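Local structure of predicted ATPase involved in replication control, Cdc46/Mcm family (3F8T) at residues A[280-285]-A[290-295]; A[180-185]-A[298-303]. The protein is a homolog of the MCM replicative helicases that probably binds ATP and single-stranded DNA and may take part in unwinding DNA for replication. The protein carries 2 engineered substitutions. All coordinates share one frame; numbering follows the deposited sequence.

Contact 1 is the antiparallel hairpin 280-285/290-295. Contact 2 pairs the loop that leaves strand 176-180 with the turn that leads into strand 303-307. Along the chain 180-185 comes first, then 280-285, 290-295 and 298-303. The centres of the two contacts lie about 19 Å apart, contact 2 near the middle of the molecule and contact 1 farther out. The helix 295-298 joins them, and they touch where Ala293 CB packs on Leu298 CD2 at 3.7 Å. Both tie the OB-fold region to the ATPase region: the hairpin pairs with strand 118-130, while 180-185 rests against the turn before a core strand of the parallel five-stranded sheet.

Contact 1. Residues A[280-285]-A[290-295]; sequences TAVLKE and ALRAGA
Strands 281-285 and 289-293 form an antiparallel beta hairpin whose place, between the second and third strands of the AAA+ core in chain order, matches the helix-2 insert of MCM proteins. Val282 and Arg292 face each other as a hydrogen-bonded pair: Val282 N reaches Arg292 O at 3.0 Å, and Arg292 N returns a bond to Val282 O. Lys284 and Ala290 repeat the exchange, with Lys284 N 2.9 Å from Ala290 O. Where the hairpin closes on its helical base, Gly294 N bonds to Thr280 O at 2.8 Å, bent to 136° and 45° above the carbonyl plane; Gly294 is also the N-cap of helix 295-298.

Between these pairs, Leu283 and Leu291 lie on one face with Ala281 and Ala293. The first torsion of Leu291 (chi1 -178°) sets CG beside the carbonyl carbon, and the turn at chi2 brings CD1 over the partner strand, 3.5 Å from Val282 O and 4.1 Å from Leu283 CB. Leu283 CD1 comes 3.8 Å from Ala290 O. On the other face CG1 of Val282, held between its own N and carbonyl carbon, lies 3.8 Å from Arg292 CB. The rest of Arg292 extends away to a salt bridge of NH1 with Glu127, and the end of Lys284 also leads off from the partner strand.

The leucine face packs against a second hairpin, strands 328-331 and 334-337, placed like the pre-sensor 1 hairpin of MCM proteins: Leu336 meets Ala281 and Leu291, both buried, and Ile334 meets Leu283, which is less so. Strand 289-293 pairs along both edges, with 281-285 on one and with strand 118-130 on the other, at Arg126 and Val128.

Contact 2. Residues A[180-185]-A[298-303]; sequences KDPIPE and LADGGI
Pro182 meets Asp300 and Gly301, the two middle residues of a type II beta turn from Ala299 to Gly302, with the CB and CG of its ring. The ring and the Asp300 side chain meet at a slant. CB of Pro182 lies 3.7 Å from Asp300 O and 3.9 Å from Gly301 CA, while Pro182 CG lies 3.9 Å from Asp300 OD2. With CG of Asp300 anti to the backbone N (chi1 -178°), the carboxylate comes beside the ring. Ile183 follows with its CG2 branch, which approaches Gly301 O closely at 3.2 Å, while its side chain also packs on Leu404 and Ile407 of helix 396-409. Gly301, at the third position of the turn with phi 83°, gives the proline a bare CA to lie on; the turn itself is closed by Gly302 N on Ala299 O at 2.8 Å.

No hydrogen bond joins the two segments directly. Arg265 links them, bonding to both Pro182 O and Leu298 O; Arg339 forms a salt bridge with Asp300 OD1 and packs on Pro182. The contact is therefore of van der Waals kind, carbon against carbon and against carbonyl and carboxylate oxygens, in a buried place where the Asp300 charge is probably balanced by Arg339 and Arg265 spans the seam between 180-185 and the turn.

Contact 1. Residues A[280-285]-A[290-295]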
loop_
_atom_site.group_PDB
_atom_site.type_symbol
_atom_site.label_atom_id
_atom_site.label_comp_id
_atom_site.label_asym_id
_atom_site.label_seq_id
_atom_site.Cartn_x
_atom_site.Cartn_y
_atom_site.Cartn_z
ATOM N N THR A 280 13.634 -7.196 -3.364
ATOM C CA THR A 280 13.378 -6.213 -4.403
ATOM C C THR A 280 12.369 -6.770 -5.419
ATOM O O THR A 280 11.158 -6.540 -5.302
ATOM C CB THR A 280 14.707 -5.760 -5.082
ATOM O OG1 THR A 280 15.398 -6.907 -5.581
ATOM C CG2 THR A 280 15.606 -5.079 -4.067
ATOM N N ALA A 281 12.876 -7.523 -6.394
ATOM C CA ALA A 281 12.068 -8.131 -7.431
ATOM C C ALA A 281 12.981 -9.078 -8.195
ATOM O O ALA A 281 14.199 -8.951 -8.120
ATOM C CB ALA A 281 11.495 -7.056 -8.369
ATOM N N VAL A 282 12.401 -10.038 -8.905
ATOM C CA VAL A 282 13.191 -10.916 -9.782
ATOM C C VAL A 282 12.670 -10.828 -11.230
ATOM O O VAL A 282 11.457 -10.842 -11.456
ATOM C CB VAL A 282 13.246 -12.383 -9.261
ATOM C CG1 VAL A 282 11.909 -13.062 -9.353
ATOM C CG2 VAL A 282 14.294 -13.204 -10.020
ATOM N N LEU A 283 13.592 -10.689 -12.182
ATOM C CA LEU A 283 13.256 -10.776 -13.602
ATOM C C LEU A 283 13.851 -12.073 -14.145
ATOM O O LEU A 283 15.065 -12.259 -14.110
ATOM C CB LEU A 283 13.791 -9.560 -14.365
ATOM C CG LEU A 283 13.568 -9.486 -15.876
ATOM C CD1 LEU A 283 12.097 -9.249 -16.217
ATOM C CD2 LEU A 283 14.437 -8.385 -16.468
ATOM N N LYS A 284 12.991 -12.978 -14.602
ATOM C CA LYS A 284 13.429 -14.270 -15.129
ATOM C C LYS A 284 13.205 -14.314 -16.629
ATOM O O LYS A 284 12.135 -13.930 -17.102
ATOM C CB LYS A 284 12.659 -15.411 -14.470
ATOM C CG LYS A 284 13.088 -15.735 -13.055
ATOM C CD LYS A 284 14.200 -16.784 -13.033
ATOM C CE LYS A 284 14.486 -17.260 -11.611
ATOM N NZ LYS A 284 15.243 -16.247 -10.827
ATOM N N GLU A 285 14.222 -14.777 -17.360
ATOM C CA GLU A 285 14.171 -14.945 -18.821
ATOM C C GLU A 285 14.075 -16.423 -19.170
ATOM O O GLU A 285 14.997 -17.195 -18.872
ATOM C CB GLU A 285 15.426 -14.365 -19.485
ATOM C CG GLU A 285 15.811 -12.960 -19.046
ATOM C CD GLU A 285 14.934 -11.886 -19.652
ATOM O OE1 GLU A 285 13.764 -11.767 -19.235
ATOM O OE2 GLU A 285 15.422 -11.151 -20.537
ATOM N N ALA A 290 9.316 -13.074 -16.943
ATOM C CA ALA A 290 8.398 -12.948 -15.805
ATOM C C ALA A 290 9.019 -12.007 -14.787
ATOM O O ALA A 290 10.216 -12.094 -14.519
ATOM C CB ALA A 290 8.131 -14.294 -15.188
ATOM N N LEU A 291 8.213 -11.097 -14.244
ATOM C CA LEU A 291 8.682 -10.155 -13.242
ATOM C C LEU A 291 7.856 -10.335 -11.964
ATOM O O LEU A 291 6.637 -10.141 -11.986
ATOM C CB LEU A 291 8.556 -8.729 -13.771
ATOM C CG LEU A 291 9.046 -7.592 -12.871
ATOM C CD1 LEU A 291 10.551 -7.693 -12.641
ATOM C CD2 LEU A 291 8.667 -6.235 -13.459
ATOM N N ARG A 292 8.528 -10.724 -10.876
ATOM C CA ARG A 292 7.870 -11.047 -9.603
ATOM C C ARG A 292 8.293 -10.064 -8.501
ATOM O O ARG A 292 9.493 -9.829 -8.280
ATOM C CB ARG A 292 8.176 -12.496 -9.177
ATOM C CG ARG A 292 7.768 -12.783 -7.733
ATOM C CD ARG A 292 7.554 -14.241 -7.397
ATOM N NE ARG A 292 6.714 -14.325 -6.198
ATOM C CZ ARG A 292 5.382 -14.432 -6.201
ATOM N NH1 ARG A 292 4.698 -14.518 -7.350
ATOM N NH2 ARG A 292 4.723 -14.476 -5.046
ATOM N N ALA A 293 7.299 -9.488 -7.827
ATOM C CA ALA A 293 7.536 -8.508 -6.784
ATOM C C ALA A 293 8.155 -9.177 -5.571
ATOM O O ALA A 293 7.667 -10.211 -5.123
ATOM C CB ALA A 293 6.243 -7.853 -6.381
ATOM N N GLY A 294 9.201 -8.550 -5.043
ATOM C CA GLY A 294 9.748 -8.878 -3.727
ATOM C C GLY A 294 9.094 -8.028 -2.652
ATOM O O GLY A 294 8.192 -7.233 -2.928
ATOM N N ALA A 295 9.568 -8.188 -1.419
ATOM C CA ALA A 295 8.915 -7.610 -0.245
ATOM C C ALA A 295 8.687 -6.108 -0.295
ATOM O O ALA A 295 7.619 -5.657 0.084
ATOM C CB ALA A 295 9.682 -7.984 1.034
#

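Contact 2. Residues A[180-185]-A[298-303]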
loop_
_atom_site.group_PDB
_atom_site.type_symbol
_atom_site.label_atom_id
_atom_site.label_comp_id
_atom_site.label_asym_id
_atom_site.label_seq_id
_atom_site.Cartn_x
_atom_site.Cartn_y
_atom_site.Cartn_z
ATOM N N LYS A 180 -5.935 1.165 -8.378
ATOM C CA LYS A 180 -6.457 1.631 -7.097
ATOM C C LYS A 180 -5.322 2.264 -6.291
ATOM O O LYS A 180 -4.144 2.068 -6.625
ATOM C CB LYS A 180 -7.054 0.463 -6.291
ATOM C CG LYS A 180 -8.299 -0.200 -6.913
ATOM C CD LYS A 180 -9.480 0.766 -6.956
ATOM C CE LYS A 180 -10.695 0.151 -7.607
ATOM N NZ LYS A 180 -11.799 1.156 -7.682
ATOM N N ASP A 181 -5.681 3.004 -5.237
ATOM C CA ASP A 181 -4.702 3.511 -4.261
ATOM C C ASP A 181 -3.975 2.303 -3.665
ATOM O O ASP A 181 -4.547 1.222 -3.621
ATOM C CB ASP A 181 -5.398 4.263 -3.111
ATOM C CG ASP A 181 -6.254 5.441 -3.584
ATOM O OD1 ASP A 181 -5.941 6.043 -4.635
ATOM O OD2 ASP A 181 -7.250 5.769 -2.884
ATOM N N PRO A 182 -2.722 2.475 -3.198
ATOM C CA PRO A 182 -2.016 1.332 -2.608
ATOM C C PRO A 182 -2.664 0.759 -1.345
ATOM O O PRO A 182 -2.411 -0.393 -0.997
ATOM C CB PRO A 182 -0.629 1.902 -2.270
ATOM C CG PRO A 182 -0.479 3.102 -3.168
ATOM C CD PRO A 182 -1.873 3.680 -3.233
ATOM N N ILE A 183 -3.511 1.536 -0.679
ATOM C CA ILE A 183 -4.171 1.051 0.530
ATOM C C ILE A 183 -5.699 1.087 0.383
ATOM O O ILE A 183 -6.221 1.906 -0.371
ATOM C CB ILE A 183 -3.680 1.797 1.807
ATOM C CG1 ILE A 183 -4.030 3.287 1.757
ATOM C CG2 ILE A 183 -2.164 1.575 1.974
ATOM C CD1 ILE A 183 -4.057 3.964 3.147
ATOM N N PRO A 184 -6.405 0.170 1.071
ATOM C CA PRO A 184 -7.861 0.097 1.001
ATOM C C PRO A 184 -8.539 1.391 1.437
ATOM O O PRO A 184 -8.069 2.057 2.358
ATOM C CB PRO A 184 -8.214 -1.039 1.981
ATOM C CG PRO A 184 -6.984 -1.849 2.085
ATOM C CD PRO A 184 -5.843 -0.875 1.947
ATOM N N GLU A 185 -9.635 1.725 0.761
ATOM C CA GLU A 185 -10.486 2.857 1.106
ATOM C C GLU A 185 -11.487 2.489 2.209
ATOM O O GLU A 185 -12.092 1.417 2.184
ATOM C CB GLU A 185 -11.279 3.318 -0.118
ATOM C CG GLU A 185 -10.451 3.806 -1.296
ATOM C CD GLU A 185 -11.316 4.179 -2.488
ATOM O OE1 GLU A 185 -12.298 4.950 -2.307
ATOM O OE2 GLU A 185 -11.019 3.702 -3.607
ATOM N N LEU A 298 5.887 -5.316 -2.622
ATOM C CA LEU A 298 4.592 -5.733 -2.067
ATOM C C LEU A 298 4.154 -4.865 -0.878
ATOM O O LEU A 298 2.969 -4.823 -0.534
ATOM C CB LEU A 298 4.606 -7.223 -1.687
ATOM C CG LEU A 298 4.767 -8.207 -2.858
ATOM C CD1 LEU A 298 4.907 -9.627 -2.309
ATOM C CD2 LEU A 298 3.567 -8.102 -3.800
ATOM N N ALA A 299 5.108 -4.165 -0.263
ATOM C CA ALA A 299 4.821 -3.275 0.884
ATOM C C ALA A 299 4.558 -1.831 0.434
ATOM O O ALA A 299 4.367 -0.944 1.268
ATOM C CB ALA A 299 6.001 -3.296 1.884
ATOM N N ASP A 300 4.550 -1.589 -0.876
ATOM C CA ASP A 300 4.245 -0.259 -1.406
ATOM C C ASP A 300 3.012 0.346 -0.731
ATOM O O ASP A 300 1.935 -0.257 -0.706
ATOM C CB ASP A 300 4.049 -0.327 -2.937
ATOM C CG ASP A 300 3.764 1.042 -3.569
ATOM O OD1 ASP A 300 4.589 1.952 -3.426
ATOM O OD2 ASP A 300 2.728 1.191 -4.258
ATOM N N GLY A 301 3.188 1.541 -0.173
ATOM C CA GLY A 301 2.116 2.257 0.501
ATOM C C GLY A 301 1.879 1.849 1.950
ATOM O O GLY A 301 0.930 2.310 2.587
ATOM N N GLY A 302 2.718 0.966 2.467
ATOM C CA GLY A 302 2.541 0.494 3.839
ATOM C C GLY A 302 3.863 0.325 4.562
ATOM O O GLY A 302 4.837 1.062 4.301
ATOM N N ILE A 303 3.893 -0.641 5.480
ATOM C CA ILE A 303 5.067 -0.850 6.323
ATOM C C ILE A 303 5.863 -2.030 5.799
ATOM O O ILE A 303 5.315 -3.106 5.593
ATOM C CB ILE A 303 4.667 -1.137 7.798
ATOM C CG1 ILE A 303 3.880 0.047 8.404
ATOM C CG2 ILE A 303 5.898 -1.547 8.638
ATOM C CD1 ILE A 303 4.756 1.230 8.839
#